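Local coordinates for signal transduction protein TRAP (Staphylococcus aureus, PDB 4AE5) that probably regulates staphylococcal pathogenesis, its phosphorylated form promoting agr activation, RNAIII synthesis and the expression of toxins and biofilm genes, at residues K3-Y8 and I37-D42; V55-G60 and V90-R95; H65-A70 and A121-Y126; G98-Y103 and I116-A121. All coordinates share one frame; numbering follows the deposited sequence.

Interaction 1 of 4, residues K3-Y8 and I37-D42. With FMT (formic acid), chain E.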
# COMPACT_ATOMS: atom_id res chain seq x y z
N LYS A 3 1.84 12.64 -0.67
CA LYS A 3 1.41 11.67 -1.70
C LYS A 3 2.35 10.48 -1.80
O LYS A 3 3.55 10.58 -1.47
CB LYS A 3 1.36 12.34 -3.09
CG LYS A 3 0.31 13.47 -3.20
CD LYS A 3 0.33 14.17 -4.55
CE LYS A 3 -0.99 14.86 -4.83
NZ LYS A 3 -1.07 16.24 -4.29
N LEU A 4 1.81 9.39 -2.30
CA LEU A 4 2.65 8.24 -2.57
C LEU A 4 2.65 7.95 -4.06
O LEU A 4 1.57 7.87 -4.68
CB LEU A 4 2.17 7.03 -1.76
CG LEU A 4 3.11 5.82 -1.69
CD1 LEU A 4 2.94 5.14 -0.32
CD2 LEU A 4 2.79 4.88 -2.84
N TYR A 5 3.87 7.74 -4.60
CA TYR A 5 4.10 7.47 -6.01
C TYR A 5 4.63 6.04 -6.16
O TYR A 5 5.63 5.71 -5.51
CB TYR A 5 5.15 8.46 -6.48
CG TYR A 5 4.72 9.92 -6.30
CD1 TYR A 5 4.94 10.59 -5.09
CD2 TYR A 5 4.09 10.61 -7.33
CE1 TYR A 5 4.56 11.92 -4.92
CE2 TYR A 5 3.71 11.97 -7.18
CZ TYR A 5 3.97 12.60 -5.99
OH TYR A 5 3.56 13.90 -5.80
N THR A 6 4.00 5.21 -7.01
CA THR A 6 4.41 3.80 -7.20
C THR A 6 4.73 3.62 -8.68
O THR A 6 3.96 4.10 -9.52
CB THR A 6 3.32 2.82 -6.76
OG1 THR A 6 2.94 3.14 -5.40
CG2 THR A 6 3.86 1.37 -6.81
N SER A 7 5.88 3.01 -8.98
CA SER A 7 6.28 2.63 -10.35
C SER A 7 6.60 1.13 -10.41
O SER A 7 7.01 0.55 -9.42
CB SER A 7 7.53 3.43 -10.81
OG SER A 7 7.22 4.79 -11.09
N TYR A 8 6.42 0.55 -11.59
CA TYR A 8 6.60 -0.87 -11.87
C TYR A 8 7.60 -1.00 -13.02
O TYR A 8 7.66 -0.14 -13.91
CB TYR A 8 5.25 -1.49 -12.30
CG TYR A 8 4.18 -1.26 -11.27
CD1 TYR A 8 4.13 -2.02 -10.12
CD2 TYR A 8 3.26 -0.21 -11.41
CE1 TYR A 8 3.17 -1.83 -9.16
CE2 TYR A 8 2.28 0.00 -10.42
CZ TYR A 8 2.24 -0.81 -9.30
OH TYR A 8 1.28 -0.60 -8.29
N ILE A 37 8.64 -0.03 -7.07
CA ILE A 37 9.32 0.98 -6.26
C ILE A 37 8.33 2.12 -5.85
O ILE A 37 7.42 2.49 -6.64
CB ILE A 37 10.60 1.48 -6.98
CG1 ILE A 37 11.57 2.19 -6.00
CG2 ILE A 37 10.24 2.43 -8.12
CD1 ILE A 37 12.95 2.39 -6.59
N PHE A 38 8.52 2.68 -4.64
CA PHE A 38 7.67 3.85 -4.21
C PHE A 38 8.42 4.86 -3.33
O PHE A 38 9.46 4.50 -2.73
CB PHE A 38 6.34 3.40 -3.56
CG PHE A 38 6.50 2.58 -2.29
CD1 PHE A 38 6.67 3.20 -1.04
CD2 PHE A 38 6.44 1.17 -2.32
CE1 PHE A 38 6.85 2.44 0.14
CE2 PHE A 38 6.59 0.41 -1.15
CZ PHE A 38 6.80 1.02 0.08
N GLU A 39 7.89 6.09 -3.28
CA GLU A 39 8.37 7.09 -2.36
C GLU A 39 7.16 7.84 -1.89
O GLU A 39 6.21 7.97 -2.62
CB GLU A 39 9.41 8.08 -2.98
CG GLU A 39 8.93 8.81 -4.22
CD GLU A 39 9.95 9.85 -4.71
OE1 GLU A 39 10.83 10.27 -3.96
OE2 GLU A 39 9.89 10.21 -5.86
N GLU A 40 7.24 8.36 -0.69
CA GLU A 40 6.17 9.14 -0.11
C GLU A 40 6.73 10.53 0.20
O GLU A 40 7.69 10.66 0.98
CB GLU A 40 5.80 8.45 1.20
CG GLU A 40 4.71 9.12 2.03
CD GLU A 40 4.27 8.11 3.12
OE1 GLU A 40 4.97 7.89 4.15
OE2 GLU A 40 3.29 7.47 2.87
N THR A 41 6.08 11.58 -0.29
CA THR A 41 6.65 12.91 -0.07
C THR A 41 5.58 13.96 -0.33
O THR A 41 4.68 13.72 -1.16
CB THR A 41 7.86 13.17 -1.03
OG1 THR A 41 8.39 14.48 -0.86
CG2 THR A 41 7.46 13.02 -2.48
N ASP A 42 5.69 15.12 0.34
CA ASP A 42 4.89 16.22 -0.12
C ASP A 42 5.59 17.07 -1.19
O ASP A 42 5.07 18.11 -1.55
CB ASP A 42 4.43 17.11 1.07
CG ASP A 42 5.58 17.74 1.78
OD1 ASP A 42 6.76 17.53 1.37
OD2 ASP A 42 5.31 18.46 2.75
C FMT E . 1.78 -2.14 -5.23
O1 FMT E . 1.49 -0.94 -4.96
O2 FMT E . 1.40 -2.62 -6.43
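The ring of Tyr5 reaches across to strand 37-41, where its CE1 lies 3.9 Å from Thr41 CG2 and the Glu39 carbonyl oxygen meets its edge, near the ring plane. Both strands belong to the closed antiparallel barrel, and segments 3-8 and 37-41 run antiparallel at 168°. Lys3-Thr41, Tyr5-Glu39 and Ser7-Ile37 are the hydrogen-bonded pairs. The straightest of their six bonds, from Tyr5 N to Glu39 O (3.1 Å, 174° at hydrogen), arrives nearly along the C=O axis. Between these rungs, Thr6 CA lies 3.3 Å from Ile37 O in a CA-H...O contact. On the face bearing Tyr5, the Glu39 carboxylate turns away to His24, Thr45 and the backbone N of Val46. The other face points into the barrel. Here Leu4 and Phe38 cross obliquely, Leu4 CD2 coming within 3.9 Å of Phe38 CB, while Phe38 CG takes the crowded position between backbone N and carbonyl carbon (chi1 61°). Thr6 OG1 is hydrogen-bonded to Tyr117 OH, and Glu40 forms a salt bridge with Arg104. At the strand's far end, Tyr8 OH donates to O2 of a formic acid molecule, probably from the crystallisation liquor, at 2.7 Å.

Interaction 2 of 4, residues V55-G60 and V90-R95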
# COMPACT_ATOMS: atom_id res chain seq x y z
N VAL A 55 -2.08 10.39 0.66
CA VAL A 55 -2.04 9.65 1.94
C VAL A 55 -3.17 10.16 2.88
O VAL A 55 -3.12 11.32 3.40
CB VAL A 55 -0.68 9.79 2.62
CG1 VAL A 55 -0.72 9.03 3.95
CG2 VAL A 55 0.39 9.22 1.70
N ILE A 56 -4.20 9.33 3.05
CA ILE A 56 -5.40 9.68 3.86
C ILE A 56 -5.14 9.41 5.35
O ILE A 56 -5.52 10.22 6.25
CB ILE A 56 -6.62 8.81 3.43
CG1 ILE A 56 -6.92 8.97 1.94
CG2 ILE A 56 -7.89 9.15 4.23
CD1 ILE A 56 -6.87 10.46 1.57
N LYS A 57 -4.50 8.25 5.62
CA LYS A 57 -4.11 7.89 6.97
C LYS A 57 -2.83 7.06 6.92
O LYS A 57 -2.64 6.30 5.96
CB LYS A 57 -5.22 7.07 7.67
CG LYS A 57 -4.89 6.92 9.17
CD LYS A 57 -5.68 5.91 9.96
CE LYS A 57 -7.17 6.11 9.87
NZ LYS A 57 -7.69 5.40 11.09
N GLU A 58 -2.02 7.17 7.98
CA GLU A 58 -0.75 6.46 8.10
C GLU A 58 -0.44 6.12 9.58
O GLU A 58 -0.86 6.86 10.54
CB GLU A 58 0.38 7.31 7.51
CG GLU A 58 0.47 8.73 8.12
CD GLU A 58 1.59 9.56 7.50
OE1 GLU A 58 2.78 9.22 7.69
OE2 GLU A 58 1.31 10.56 6.80
N ILE A 59 0.25 5.00 9.76
CA ILE A 59 0.85 4.61 11.02
C ILE A 59 2.23 4.05 10.66
O ILE A 59 2.35 3.21 9.74
CB ILE A 59 0.01 3.48 11.69
CG1 ILE A 59 -1.44 3.92 11.94
CG2 ILE A 59 0.77 2.83 12.83
CD1 ILE A 59 -2.40 2.77 12.20
N GLY A 60 3.27 4.46 11.37
CA GLY A 60 4.59 3.78 11.19
C GLY A 60 5.42 4.22 9.97
O GLY A 60 4.92 4.90 9.04
N VAL A 90 -12.04 2.54 10.83
CA VAL A 90 -11.68 1.24 11.38
C VAL A 90 -10.83 1.30 12.64
O VAL A 90 -9.90 2.04 12.67
CB VAL A 90 -10.92 0.37 10.37
CG1 VAL A 90 -10.45 -0.90 11.03
CG2 VAL A 90 -11.79 0.05 9.20
N ASP A 91 -11.17 0.48 13.62
CA ASP A 91 -10.47 0.43 14.88
C ASP A 91 -9.00 0.18 14.67
O ASP A 91 -8.62 -0.75 14.09
CB ASP A 91 -11.03 -0.64 15.84
CG ASP A 91 -10.55 -0.47 17.30
OD1 ASP A 91 -9.58 0.23 17.57
OD2 ASP A 91 -11.14 -1.08 18.18
N ASP A 92 -8.21 1.09 15.18
CA ASP A 92 -6.78 1.06 15.13
C ASP A 92 -6.08 -0.12 15.80
O ASP A 92 -4.88 -0.16 15.78
CB ASP A 92 -6.22 2.34 15.79
CG ASP A 92 -5.58 3.21 14.81
OD1 ASP A 92 -6.04 3.09 13.71
OD2 ASP A 92 -4.65 3.99 15.08
N ASN A 93 -6.81 -1.03 16.40
CA ASN A 93 -6.22 -2.03 17.30
C ASN A 93 -5.25 -3.00 16.62
O ASN A 93 -4.41 -3.55 17.26
CB ASN A 93 -7.27 -2.83 18.03
CG ASN A 93 -6.69 -3.75 19.07
OD1 ASN A 93 -5.80 -3.39 19.80
ND2 ASN A 93 -7.19 -4.95 19.14
N PHE A 94 -5.42 -3.15 15.32
CA PHE A 94 -4.54 -3.95 14.50
C PHE A 94 -3.10 -3.55 14.62
O PHE A 94 -2.24 -4.32 14.43
CB PHE A 94 -5.01 -3.98 13.04
CG PHE A 94 -5.02 -2.65 12.34
CD1 PHE A 94 -3.86 -2.07 11.93
CD2 PHE A 94 -6.21 -2.02 12.04
CE1 PHE A 94 -3.86 -0.87 11.27
CE2 PHE A 94 -6.22 -0.82 11.36
CZ PHE A 94 -5.04 -0.25 10.97
N ARG A 95 -2.88 -2.30 14.98
CA ARG A 95 -1.53 -1.81 15.20
C ARG A 95 -0.77 -2.60 16.29
O ARG A 95 0.46 -2.61 16.32
CB ARG A 95 -1.65 -0.37 15.62
CG ARG A 95 -0.37 0.31 16.03
CD ARG A 95 -0.75 1.48 17.00
NE ARG A 95 -1.54 2.52 16.33
CZ ARG A 95 -1.11 3.78 16.08
NH1 ARG A 95 0.11 4.20 16.40
NH2 ARG A 95 -1.94 4.64 15.49
O HOH W 1 -10.02 5.03 13.41
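Arg95 leaves the backbone with CG anti to N and then bends at chi3 (-65°), which turns its guanidinium over the side chain of Ile59. In Ile59 it is CG2 that stands anti to the backbone N, and this methyl sits 3.8 Å above the centre of the guanidinium plane. CG1 of the same residue approaches Arg95 NH2 to 3.7 Å. The guanidinium therefore has an aliphatic branch on one face, while its in-plane edge goes to a carboxylate: Arg95 NH2 donates to Asp92 OD2 at 2.8 Å, almost straight (168°). Ile59 CD1 pushes further in, tip to tip with Asp92, and touches Phe94 CE1 at 4.0 Å; the Phe94 ring in turn meets Tyr103 edge-to-face. Lys57, bent at chi3 (-54°), brings NZ to within 3.9 Å of Asp92 OD1, a long salt bridge. Its amino group is held more firmly by Ile88 O, and a water that donates to Val90 O accepts a weak bond from NZ. Two positive groups thus approach the two oxygens of one carboxylate, which would be expected to keep Asp92 ionised. The loop's 3-10 turn, closed by Arg95 N to Asp92 O at 3.0 Å, brings acid and guanidinium together. The resulting salt-bridge network fastens this loop beside barrel strand 51-59, just where Ile56 and Lys57 both face Leu105 in a classic beta bulge.

Interaction 3 of 4, residues H65-A70 and A121-Y126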
# COMPACT_ATOMS: atom_id res chain seq x y z
N HIS A 65 13.36 -3.63 4.61
CA HIS A 65 13.44 -5.02 5.10
C HIS A 65 12.11 -5.59 5.53
O HIS A 65 12.06 -6.70 6.04
CB HIS A 65 14.41 -5.12 6.30
CG HIS A 65 15.77 -4.49 6.05
ND1 HIS A 65 16.50 -4.75 4.95
CD2 HIS A 65 16.50 -3.56 6.80
CE1 HIS A 65 17.65 -4.04 4.99
NE2 HIS A 65 17.65 -3.32 6.13
N HIS A 66 11.04 -4.80 5.41
CA HIS A 66 9.68 -5.29 5.75
C HIS A 66 8.95 -6.00 4.60
O HIS A 66 9.23 -5.74 3.38
CB HIS A 66 8.80 -4.15 6.28
CG HIS A 66 9.26 -3.52 7.62
ND1 HIS A 66 10.29 -4.01 8.38
CD2 HIS A 66 8.82 -2.38 8.26
CE1 HIS A 66 10.43 -3.24 9.51
NE2 HIS A 66 9.53 -2.24 9.41
N PHE A 67 7.96 -6.82 4.93
CA PHE A 67 7.04 -7.41 3.92
C PHE A 67 5.86 -6.44 3.82
O PHE A 67 5.41 -5.90 4.83
CB PHE A 67 6.51 -8.73 4.43
CG PHE A 67 5.36 -9.30 3.64
CD1 PHE A 67 5.65 -10.15 2.56
CD2 PHE A 67 4.01 -9.02 3.97
CE1 PHE A 67 4.60 -10.69 1.81
CE2 PHE A 67 2.97 -9.54 3.20
CZ PHE A 67 3.27 -10.38 2.12
N TYR A 68 5.38 -6.20 2.63
CA TYR A 68 4.16 -5.39 2.45
C TYR A 68 3.11 -6.16 1.67
O TYR A 68 3.46 -6.91 0.73
CB TYR A 68 4.48 -4.09 1.71
CG TYR A 68 5.34 -3.19 2.53
CD1 TYR A 68 6.75 -3.29 2.51
CD2 TYR A 68 4.77 -2.25 3.36
CE1 TYR A 68 7.56 -2.50 3.34
CE2 TYR A 68 5.53 -1.44 4.18
CZ TYR A 68 6.97 -1.55 4.13
OH TYR A 68 7.71 -0.76 4.99
N CYS A 69 1.85 -5.99 2.04
CA CYS A 69 0.75 -6.31 1.15
C CYS A 69 0.04 -5.03 0.66
O CYS A 69 -0.37 -4.22 1.50
CB CYS A 69 -0.28 -7.22 1.84
SG CYS A 69 -1.58 -7.81 0.70
N ALA A 70 -0.05 -4.87 -0.65
CA ALA A 70 -0.83 -3.85 -1.31
C ALA A 70 -2.20 -4.43 -1.66
O ALA A 70 -2.32 -5.43 -2.40
CB ALA A 70 -0.14 -3.35 -2.57
N ALA A 121 6.42 -7.61 9.76
CA ALA A 121 7.75 -8.29 9.90
C ALA A 121 8.04 -9.23 8.73
O ALA A 121 9.14 -9.23 8.18
CB ALA A 121 7.83 -9.09 11.25
N ASP A 122 7.07 -10.07 8.39
CA ASP A 122 7.22 -11.03 7.29
C ASP A 122 5.89 -11.46 6.72
O ASP A 122 4.85 -11.07 7.20
CB ASP A 122 8.06 -12.30 7.75
CG ASP A 122 7.43 -13.06 8.91
OD1 ASP A 122 6.23 -13.04 9.12
OD2 ASP A 122 8.17 -13.87 9.58
N ARG A 123 5.91 -12.33 5.72
CA ARG A 123 4.70 -12.75 5.09
C ARG A 123 3.81 -13.48 6.01
O ARG A 123 2.59 -13.27 5.94
CB ARG A 123 5.03 -13.67 3.92
CG ARG A 123 3.79 -14.17 3.21
CD ARG A 123 4.27 -15.08 2.10
NE ARG A 123 3.32 -16.11 1.90
CZ ARG A 123 3.53 -17.37 2.28
NH1 ARG A 123 4.67 -17.72 2.86
NH2 ARG A 123 2.59 -18.28 2.06
N HIS A 124 4.38 -14.36 6.85
CA HIS A 124 3.51 -15.13 7.73
C HIS A 124 2.69 -14.23 8.66
O HIS A 124 1.54 -14.54 8.96
CB HIS A 124 4.26 -16.17 8.55
CG HIS A 124 4.70 -17.38 7.76
ND1 HIS A 124 4.20 -17.69 6.54
CD2 HIS A 124 5.55 -18.43 8.10
CE1 HIS A 124 4.74 -18.86 6.10
NE2 HIS A 124 5.56 -19.31 7.07
N ALA A 125 3.33 -13.19 9.21
CA ALA A 125 2.68 -12.31 10.16
C ALA A 125 1.46 -11.63 9.52
O ALA A 125 0.44 -11.44 10.16
CB ALA A 125 3.65 -11.24 10.66
N TYR A 126 1.63 -11.23 8.27
CA TYR A 126 0.52 -10.57 7.53
C TYR A 126 -0.60 -11.63 7.31
O TYR A 126 -1.76 -11.36 7.51
CB TYR A 126 0.99 -9.95 6.22
CG TYR A 126 -0.22 -9.47 5.42
CD1 TYR A 126 -0.97 -8.36 5.87
CD2 TYR A 126 -0.69 -10.22 4.32
CE1 TYR A 126 -2.08 -7.93 5.14
CE2 TYR A 126 -1.83 -9.83 3.61
CZ TYR A 126 -2.51 -8.69 4.02
OH TYR A 126 -3.62 -8.32 3.33
O HOH W 2 11.28 -7.82 9.04
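Asp122 OD1 is gripped by one good hydrogen bond, from Ala125 N at 2.9 Å and 158°, with the donor lying nearly on the C-O axis. Asp122 is thus the N-cap of the helix that opens at Arg123; its carbonyl oxygen accepts a weak bond, 3.4 Å long, from Tyr126 N. The capped first turn is laid on strand 67-70. Phe67, whose CG is anti to the backbone N, slides its ring beneath the turn, so that Arg123 CA stands 3.7 Å from the ring centroid and 8° off the normal in a CH-pi contact. Arg123 CB covers the same region, while the guanidinium leads away to a salt bridge with Glu127. Along another part of the ring, Phe67 CE2 packs on Tyr126 CB at 3.6 Å. Here the barrel sheet meets the helix that follows strand 114-120, within the ABM family region, and Tyr161 and Tyr163 of strand 158-164 add edge-to-face contacts to Phe67. Two residues further along the strand, the Tyr126 ring receives Cys69: CB lies 3.6 Å from the centroid, 19° off the normal, and SG stands obliquely at 4.2 Å in a sulfur-aromatic contact. The hydroxyl of Tyr126, a buried residue, is hydrogen-bonded to Glu159. At the exposed end, beside His66, a probable phosphorylation site that is unmodified here, a water donates to both Ala121 O (2.7 Å) and His65 O (3.3 Å).

Interaction 4 of 4, residues G98-Y103 and I116-A121. With FMT (formic acid), chain E.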
# COMPACT_ATOMS: atom_id res chain seq x y z
N GLY A 98 0.71 -9.07 16.36
CA GLY A 98 2.09 -9.55 16.23
C GLY A 98 2.69 -9.25 14.87
O GLY A 98 2.04 -9.40 13.82
N GLY A 99 3.85 -8.62 14.89
CA GLY A 99 4.55 -8.33 13.61
C GLY A 99 4.13 -7.10 12.84
O GLY A 99 4.72 -6.79 11.77
N PHE A 100 3.16 -6.35 13.36
CA PHE A 100 2.70 -5.17 12.64
C PHE A 100 3.80 -4.10 12.58
O PHE A 100 4.41 -3.79 13.61
CB PHE A 100 1.48 -4.54 13.32
CG PHE A 100 1.10 -3.22 12.70
CD1 PHE A 100 0.25 -3.19 11.64
CD2 PHE A 100 1.61 -2.01 13.21
CE1 PHE A 100 -0.13 -1.99 11.01
CE2 PHE A 100 1.21 -0.81 12.62
CZ PHE A 100 0.36 -0.80 11.53
N LYS A 101 3.98 -3.48 11.41
CA LYS A 101 4.99 -2.40 11.26
C LYS A 101 4.36 -1.08 10.81
O LYS A 101 4.66 -0.01 11.35
CB LYS A 101 6.11 -2.85 10.28
CG LYS A 101 6.91 -4.09 10.74
CD LYS A 101 7.57 -3.86 12.14
CE LYS A 101 8.15 -5.16 12.70
NZ LYS A 101 9.26 -4.97 13.70
N SER A 102 3.55 -1.13 9.76
CA SER A 102 2.98 0.08 9.18
C SER A 102 1.65 -0.09 8.49
O SER A 102 1.24 -1.19 8.03
CB SER A 102 4.05 0.74 8.23
OG SER A 102 4.27 -0.17 7.14
N TYR A 103 1.01 1.03 8.25
CA TYR A 103 -0.28 1.06 7.55
C TYR A 103 -0.37 2.37 6.72
O TYR A 103 0.07 3.46 7.21
CB TYR A 103 -1.40 1.15 8.60
CG TYR A 103 -2.78 1.34 8.05
CD1 TYR A 103 -3.35 0.36 7.25
CD2 TYR A 103 -3.51 2.48 8.31
CE1 TYR A 103 -4.66 0.46 6.78
CE2 TYR A 103 -4.79 2.61 7.80
CZ TYR A 103 -5.37 1.60 7.07
OH TYR A 103 -6.65 1.70 6.57
N ILE A 116 -4.49 0.06 -0.06
CA ILE A 116 -4.02 -0.02 1.32
C ILE A 116 -2.62 -0.70 1.24
O ILE A 116 -2.48 -1.70 0.53
CB ILE A 116 -4.93 -0.85 2.23
CG1 ILE A 116 -6.18 0.01 2.58
CG2 ILE A 116 -4.15 -1.29 3.54
CD1 ILE A 116 -7.31 -0.86 3.14
N TYR A 117 -1.62 -0.14 1.94
CA TYR A 117 -0.41 -0.90 2.28
C TYR A 117 -0.47 -1.36 3.73
O TYR A 117 -0.62 -0.52 4.62
CB TYR A 117 0.91 -0.08 2.10
CG TYR A 117 1.41 0.22 0.65
CD1 TYR A 117 0.86 -0.43 -0.48
CD2 TYR A 117 2.45 1.12 0.41
CE1 TYR A 117 1.32 -0.15 -1.78
CE2 TYR A 117 2.93 1.37 -0.92
CZ TYR A 117 2.36 0.73 -1.98
OH TYR A 117 2.78 0.97 -3.30
N PHE A 118 -0.23 -2.67 3.97
CA PHE A 118 0.05 -3.23 5.27
C PHE A 118 1.49 -3.67 5.25
O PHE A 118 1.93 -4.45 4.37
CB PHE A 118 -0.89 -4.39 5.65
CG PHE A 118 -2.23 -3.97 6.19
CD1 PHE A 118 -2.35 -3.27 7.43
CD2 PHE A 118 -3.41 -4.25 5.46
CE1 PHE A 118 -3.63 -2.96 7.96
CE2 PHE A 118 -4.68 -3.94 5.99
CZ PHE A 118 -4.75 -3.21 7.22
N GLY A 119 2.27 -3.08 6.15
CA GLY A 119 3.66 -3.51 6.38
C GLY A 119 3.78 -4.40 7.60
O GLY A 119 3.35 -4.05 8.73
N PHE A 120 4.41 -5.55 7.42
CA PHE A 120 4.59 -6.46 8.59
C PHE A 120 6.02 -7.00 8.61
O PHE A 120 6.75 -6.88 7.60
CB PHE A 120 3.59 -7.62 8.49
CG PHE A 120 2.26 -7.37 9.12
CD1 PHE A 120 1.31 -6.56 8.46
CD2 PHE A 120 1.92 -7.92 10.34
CE1 PHE A 120 0.09 -6.35 9.00
CE2 PHE A 120 0.69 -7.68 10.90
CZ PHE A 120 -0.22 -6.88 10.26
N ALA A 121 6.42 -7.61 9.76
CA ALA A 121 7.75 -8.29 9.90
C ALA A 121 8.04 -9.23 8.73
O ALA A 121 9.14 -9.23 8.18
CB ALA A 121 7.83 -9.09 11.25
C FMT E . 1.78 -2.14 -5.23
O1 FMT E . 1.49 -0.94 -4.96
O2 FMT E . 1.40 -2.62 -6.43
O HOH W 3 2.45 0.67 5.14
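Phe100 drives the edge of its ring into the face of Phe120, a T-shaped pair with centroids 5.7 Å apart and planes at 87°. Phe100 CA also rests over that face, towards the rim, while Gly98 O meets the edge of the Phe120 ring; Gly99, with a positive phi (83°), lets the chain turn close against the ring. Further along the same side of this beta hairpin, Tyr103 and Phe118 lie side by side with planes 38° apart, and Tyr103 CD1 presses to 3.4 Å from Phe118 CE1. The notch beyond is filled by the CG2 branch of Ile116, 3.7 Å from Tyr103 CE1. Helix 123-131 covers Phe118 and Phe120, and Phe139 packs on Tyr103, Ile116 and Phe118. On the other side the relief reverses: bare Gly119 forms a hollow, and Ser102 OG, in the crowded position between backbone N and carbonyl carbon, settles to 3.5 Å from Gly119 CA. A classic beta bulge makes the fit, because Lys101 and Ser102 both face Gly119. Its carbonyl oxygen takes two bonds, from Lys101 N at 2.8 Å and Ser102 N at 3.1 Å, both donors lying above the carbonyl plane. Tyr117, also on the Gly119 side, points into the barrel and donates through OH to a formic acid O1 at 2.8 Å. The two faces differ in chemistry: one is almost wholly aromatic and aliphatic, suited to packing against helix 123-131 and Phe139 over most of its length, whereas the other carries hydroxyls that can bind water and a small carboxylic acid.

All four contacts draw on one antiparallel sheet closed into a barrel. Interaction 1 comes first along the chain and finishes before the others begin; the segments of interactions 2 and 3 alternate, and the hairpin of interaction 4 falls between the two segments of interaction 3. Interactions 3 and 4 are closest, with centres about 6 Å apart: they share Ala121, and strands 67-73 and 114-120 are neighbours. Interaction 2 joins interaction 4 through adjacent strands 51-59 and 100-108, their centres about 10 Å apart. Although the centres of interactions 1 and 4 lie about 17 Å apart, their side chains meet inside the barrel, Thr6, Leu4 and Phe38 against Tyr117, linking the early strands to the hairpin; both also touch the formic acid.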